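Local coordinates for uncharacterized protein (PDB 4QAN) that is of unknown function but adopts a cystatin-like fold, as a divergent member of the NTF2-like superfamily, and probably binds a metal ion, at residues 328-338 with 366-377. Sequence-based numbering, arbitrary orientation.
Sequences LYSYNGKNYLT and VMRLSKEESRKT
Lys371 NZ donates to two oxygens, Gly333 O at 2.6 Å and Asn335 OD1 at 3.0 Å. It meets the backbone oxygen 26° from the carbonyl plane but lies above the amide plane of Asn335, off its lone pairs. A bend at chi2 (-76°) turns the lysine chain from the first turn of helix 371-378 back to the type I' hairpin turn. At the amide's other end, Asn335 ND2 donates to Tyr329 O at 3.1 Å, nearly straight (171°) and in the amide plane; Ser374 OG lies against Asn335 CG but is poorly angled to bond ND2. Beside the direct bond from Leu369 N to Asn335 O (2.9 Å), one water accepts from Asn335 N and Arg368 NE and donates to Leu369 O, bridging the two backbones. Further along, Leu337 and the selenomethionine Met367 form an antiparallel hydrogen-bonded pair (Leu337 N to Met367 O 2.8 Å, Met367 N to Leu337 O 2.9 Å). On the Tyr336 side of the sheet, Arg368 CD makes a CH-pi contact over one ring face, 4.2 Å from the centroid. Leu328, Leu337, Leu369 and Thr377 pack on the other side, where Leu328 CD1 and Leu369 CD1 are tight at 3.5 Å. Strand 367-369 thus pairs antiparallel with strand 334-344 in the mixed sheet of the cystatin-like fold; helix 371-378 packs on its leucine side, and Phe274 of helix 254-275 meets Tyr336 edge-to-face.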
loop_
_atom_site.group_PDB
_atom_site.type_symbol
_atom_site.label_atom_id
_atom_site.label_comp_id
_atom_site.label_asym_id
_atom_site.label_seq_id
_atom_site.Cartn_x
_atom_site.Cartn_y
_atom_site.Cartn_z
ATOM N N LEU A 328 -6.941 4.701 -25.171
ATOM C CA LEU A 328 -6.034 4.232 -26.221
ATOM C C LEU A 328 -4.718 4.982 -26.060
ATOM O O LEU A 328 -4.718 6.211 -25.956
ATOM C CB LEU A 328 -6.635 4.476 -27.606
ATOM C CG LEU A 328 -5.775 4.123 -28.815
ATOM C CD1 LEU A 328 -5.545 2.625 -28.866
ATOM C CD2 LEU A 328 -6.423 4.605 -30.110
ATOM N N TYR A 329 -3.607 4.243 -26.013
ATOM C CA TYR A 329 -2.324 4.804 -25.600
ATOM C C TYR A 329 -1.209 4.550 -26.600
ATOM O O TYR A 329 -1.285 3.640 -27.415
ATOM C CB TYR A 329 -1.852 4.187 -24.275
ATOM C CG TYR A 329 -2.824 4.247 -23.116
ATOM C CD1 TYR A 329 -3.886 3.362 -23.040
ATOM C CD2 TYR A 329 -2.656 5.161 -22.083
ATOM C CE1 TYR A 329 -4.762 3.401 -21.995
ATOM C CE2 TYR A 329 -3.524 5.197 -21.008
ATOM C CZ TYR A 329 -4.585 4.308 -20.975
ATOM O OH TYR A 329 -5.478 4.311 -19.936
ATOM N N SER A 330 -0.172 5.372 -26.501
ATOM C CA SER A 330 1.158 5.031 -26.977
ATOM C C SER A 330 2.065 5.078 -25.757
ATOM O O SER A 330 2.255 6.139 -25.154
ATOM C CB SER A 330 1.657 6.021 -28.040
ATOM O OG SER A 330 3.052 5.850 -28.294
ATOM N N TYR A 331 2.596 3.923 -25.379
ATOM C CA TYR A 331 3.622 3.845 -24.352
ATOM C C TYR A 331 4.939 3.636 -25.060
ATOM O O TYR A 331 5.241 2.524 -25.492
ATOM C CB TYR A 331 3.383 2.682 -23.374
ATOM C CG TYR A 331 4.529 2.521 -22.389
ATOM C CD1 TYR A 331 4.730 3.461 -21.377
ATOM C CD2 TYR A 331 5.436 1.466 -22.486
ATOM C CE1 TYR A 331 5.773 3.338 -20.478
ATOM C CE2 TYR A 331 6.489 1.345 -21.587
ATOM C CZ TYR A 331 6.649 2.286 -20.585
ATOM O OH TYR A 331 7.697 2.204 -19.683
ATOM N N ASN A 332 5.720 4.699 -25.182
ATOM C CA ASN A 332 7.000 4.663 -25.906
ATOM C C ASN A 332 6.884 4.012 -27.281
ATOM O O ASN A 332 7.757 3.248 -27.705
ATOM C CB ASN A 332 8.076 3.981 -25.063
ATOM C CG ASN A 332 8.400 4.768 -23.812
ATOM O OD1 ASN A 332 9.425 5.458 -23.736
ATOM N ND2 ASN A 332 7.493 4.718 -22.839
ATOM N N GLY A 333 5.793 4.332 -27.968
ATOM C CA GLY A 333 5.587 3.922 -29.346
ATOM C C GLY A 333 4.835 2.626 -29.518
ATOM O O GLY A 333 4.520 2.247 -30.646
ATOM N N LYS A 334 4.574 1.922 -28.424
ATOM C CA LYS A 334 3.743 0.723 -28.474
ATOM C C LYS A 334 2.364 1.087 -27.995
ATOM O O LYS A 334 2.222 1.834 -27.035
ATOM C CB LYS A 334 4.343 -0.410 -27.639
ATOM C CG LYS A 334 5.669 -0.895 -28.208
ATOM C CD LYS A 334 6.143 -2.198 -27.587
ATOM C CE LYS A 334 7.254 -2.824 -28.423
ATOM N NZ LYS A 334 7.645 -4.168 -27.923
ATOM N N ASN A 335 1.358 0.566 -28.687
ATOM C CA ASN A 335 -0.040 0.929 -28.467
ATOM C C ASN A 335 -0.770 -0.070 -27.606
ATOM O O ASN A 335 -0.644 -1.283 -27.804
ATOM C CB ASN A 335 -0.768 1.049 -29.798
ATOM C CG ASN A 335 -0.132 2.067 -30.696
ATOM O OD1 ASN A 335 0.323 1.747 -31.794
ATOM N ND2 ASN A 335 -0.060 3.302 -30.217
ATOM N N TYR A 336 -1.543 0.456 -26.657
ATOM C CA TYR A 336 -2.306 -0.360 -25.727
ATOM C C TYR A 336 -3.719 0.183 -25.585
ATOM O O TYR A 336 -4.005 1.329 -25.934
ATOM C CB TYR A 336 -1.636 -0.370 -24.352
ATOM C CG TYR A 336 -0.268 -1.005 -24.349
ATOM C CD1 TYR A 336 0.871 -0.261 -24.668
ATOM C CD2 TYR A 336 -0.109 -2.355 -24.054
ATOM C CE1 TYR A 336 2.129 -0.843 -24.676
ATOM C CE2 TYR A 336 1.148 -2.951 -24.062
ATOM C CZ TYR A 336 2.262 -2.192 -24.376
ATOM O OH TYR A 336 3.503 -2.771 -24.387
ATOM N N LEU A 337 -4.597 -0.670 -25.079
ATOM C CA LEU A 337 -5.915 -0.272 -24.657
ATOM C C LEU A 337 -6.053 -0.578 -23.162
ATOM O O LEU A 337 -5.575 -1.605 -22.683
ATOM C CB LEU A 337 -6.966 -1.044 -25.432
ATOM C CG LEU A 337 -8.368 -0.435 -25.413
ATOM C CD1 LEU A 337 -8.467 0.700 -26.431
ATOM C CD2 LEU A 337 -9.425 -1.486 -25.709
ATOM N N THR A 338 -6.707 0.316 -22.430
ATOM C CA THR A 338 -7.225 -0.022 -21.115
ATOM C C THR A 338 -8.654 0.450 -20.958
ATOM O O THR A 338 -9.142 1.218 -21.770
ATOM C CB THR A 338 -6.420 0.658 -20.009
ATOM O OG1 THR A 338 -6.742 2.064 -19.981
ATOM C CG2 THR A 338 -4.931 0.428 -20.235
ATOM N N VAL A 366 -4.163 -4.319 -19.208
ATOM C CA VAL A 366 -3.657 -3.560 -20.340
ATOM C C VAL A 366 -3.628 -4.515 -21.507
ATOM O O VAL A 366 -3.165 -5.631 -21.355
ATOM C CB VAL A 366 -2.251 -3.030 -20.034
ATOM C CG1 VAL A 366 -1.616 -2.461 -21.268
ATOM C CG2 VAL A 366 -2.300 -1.976 -18.931
HETATM N N MSE A 367 -4.155 -4.098 -22.651
HETATM C CA MSE A 367 -4.232 -4.940 -23.845
HETATM C C MSE A 367 -3.356 -4.364 -24.919
HETATM O O MSE A 367 -3.575 -3.231 -25.339
HETATM C CB MSE A 367 -5.691 -4.913 -24.305
HETATM C CG MSE A 367 -5.948 -5.673 -25.601
HETATM SE SE MSE A 367 -7.901 -5.887 -25.805
HETATM C CE MSE A 367 -8.222 -4.467 -27.124
ATOM N N ARG A 368 -2.377 -5.138 -25.381
ATOM C CA ARG A 368 -1.513 -4.736 -26.478
ATOM C C ARG A 368 -2.315 -4.694 -27.775
ATOM O O ARG A 368 -3.167 -5.552 -28.004
ATOM C CB ARG A 368 -0.332 -5.704 -26.597
ATOM C CG ARG A 368 0.627 -5.443 -27.755
ATOM C CD ARG A 368 1.289 -4.067 -27.706
ATOM N NE ARG A 368 2.110 -3.854 -28.890
ATOM C CZ ARG A 368 3.309 -4.398 -29.082
ATOM N NH1 ARG A 368 3.859 -5.178 -28.154
ATOM N NH2 ARG A 368 3.973 -4.158 -30.206
ATOM N N LEU A 369 -2.061 -3.669 -28.593
ATOM C CA LEU A 369 -2.696 -3.519 -29.903
ATOM C C LEU A 369 -1.665 -3.432 -31.024
ATOM O O LEU A 369 -0.619 -2.806 -30.872
ATOM C CB LEU A 369 -3.539 -2.242 -29.941
ATOM C CG LEU A 369 -4.795 -2.176 -29.078
ATOM C CD1 LEU A 369 -5.459 -0.829 -29.276
ATOM C CD2 LEU A 369 -5.770 -3.300 -29.391
ATOM N N SER A 370 -1.971 -4.036 -32.168
ATOM C CA SER A 370 -1.143 -3.839 -33.351
ATOM C C SER A 370 -1.312 -2.385 -33.797
ATOM O O SER A 370 -2.246 -1.704 -33.358
ATOM C CB SER A 370 -1.535 -4.809 -34.472
ATOM O OG SER A 370 -2.720 -4.395 -35.127
ATOM N N LYS A 371 -0.404 -1.905 -34.643
ATOM C CA LYS A 371 -0.537 -0.576 -35.239
ATOM C C LYS A 371 -1.832 -0.476 -36.053
ATOM O O LYS A 371 -2.500 0.565 -36.067
ATOM C CB LYS A 371 0.653 -0.270 -36.158
ATOM C CG LYS A 371 1.994 -0.131 -35.458
ATOM C CD LYS A 371 2.125 1.203 -34.735
ATOM C CE LYS A 371 3.136 1.126 -33.602
ATOM N NZ LYS A 371 3.098 2.361 -32.772
ATOM N N GLU A 372 -2.164 -1.559 -36.751
ATOM C CA GLU A 372 -3.429 -1.666 -37.481
ATOM C C GLU A 372 -4.600 -1.515 -36.505
ATOM O O GLU A 372 -5.447 -0.644 -36.671
ATOM C CB GLU A 372 -3.500 -3.020 -38.201
ATOM C CG GLU A 372 -4.741 -3.239 -39.050
ATOM C CD GLU A 372 -4.856 -2.250 -40.192
ATOM O OE1 GLU A 372 -3.808 -1.810 -40.730
ATOM O OE2 GLU A 372 -6.004 -1.912 -40.554
ATOM N N GLU A 373 -4.625 -2.353 -35.473
ATOM C CA GLU A 373 -5.673 -2.289 -34.462
ATOM C C GLU A 373 -5.775 -0.898 -33.801
ATOM O O GLU A 373 -6.870 -0.408 -33.536
ATOM C CB GLU A 373 -5.437 -3.363 -33.390
ATOM C CG GLU A 373 -5.683 -4.785 -33.864
ATOM C CD GLU A 373 -5.128 -5.845 -32.921
ATOM O OE1 GLU A 373 -4.806 -5.531 -31.751
ATOM O OE2 GLU A 373 -5.008 -7.008 -33.362
ATOM N N SER A 374 -4.630 -0.273 -33.530
ATOM C CA SER A 374 -4.593 1.027 -32.853
ATOM C C SER A 374 -5.181 2.125 -33.728
ATOM O O SER A 374 -5.864 3.014 -33.234
ATOM C CB SER A 374 -3.154 1.385 -32.497
ATOM O OG SER A 374 -3.091 2.581 -31.753
ATOM N N ARG A 375 -4.906 2.061 -35.031
ATOM C CA ARG A 375 -5.416 3.057 -35.970
ATOM C C ARG A 375 -6.918 2.905 -36.197
ATOM O O ARG A 375 -7.628 3.902 -36.324
ATOM C CB ARG A 375 -4.686 2.975 -37.313
ATOM C CG ARG A 375 -5.025 4.131 -38.256
ATOM C CD ARG A 375 -4.342 4.014 -39.612
ATOM N NE ARG A 375 -4.330 2.644 -40.129
ATOM C CZ ARG A 375 -5.395 1.975 -40.582
ATOM N NH1 ARG A 375 -6.607 2.526 -40.586
ATOM N NH2 ARG A 375 -5.244 0.731 -41.027
ATOM N N LYS A 376 -7.390 1.662 -36.273
ATOM C CA LYS A 376 -8.826 1.398 -36.401
ATOM C C LYS A 376 -9.602 1.885 -35.179
ATOM O O LYS A 376 -10.702 2.427 -35.314
ATOM C CB LYS A 376 -9.091 -0.100 -36.621
ATOM C CG LYS A 376 -8.668 -0.606 -37.993
ATOM C CD LYS A 376 -9.504 0.029 -39.096
ATOM C CE LYS A 376 -8.912 -0.222 -40.467
ATOM N NZ LYS A 376 -9.553 0.656 -41.480
ATOM N N THR A 377 -9.022 1.681 -33.998
ATOM C CA THR A 377 -9.632 2.097 -32.748
ATOM C C THR A 377 -9.679 3.625 -32.648
ATOM O O THR A 377 -10.697 4.195 -32.254
ATOM C CB THR A 377 -8.863 1.504 -31.546
ATOM O OG1 THR A 377 -8.787 0.073 -31.671
ATOM C CG2 THR A 377 -9.537 1.860 -30.234
HETATM O O HOH W 1 1.753 -1.527 -30.720
#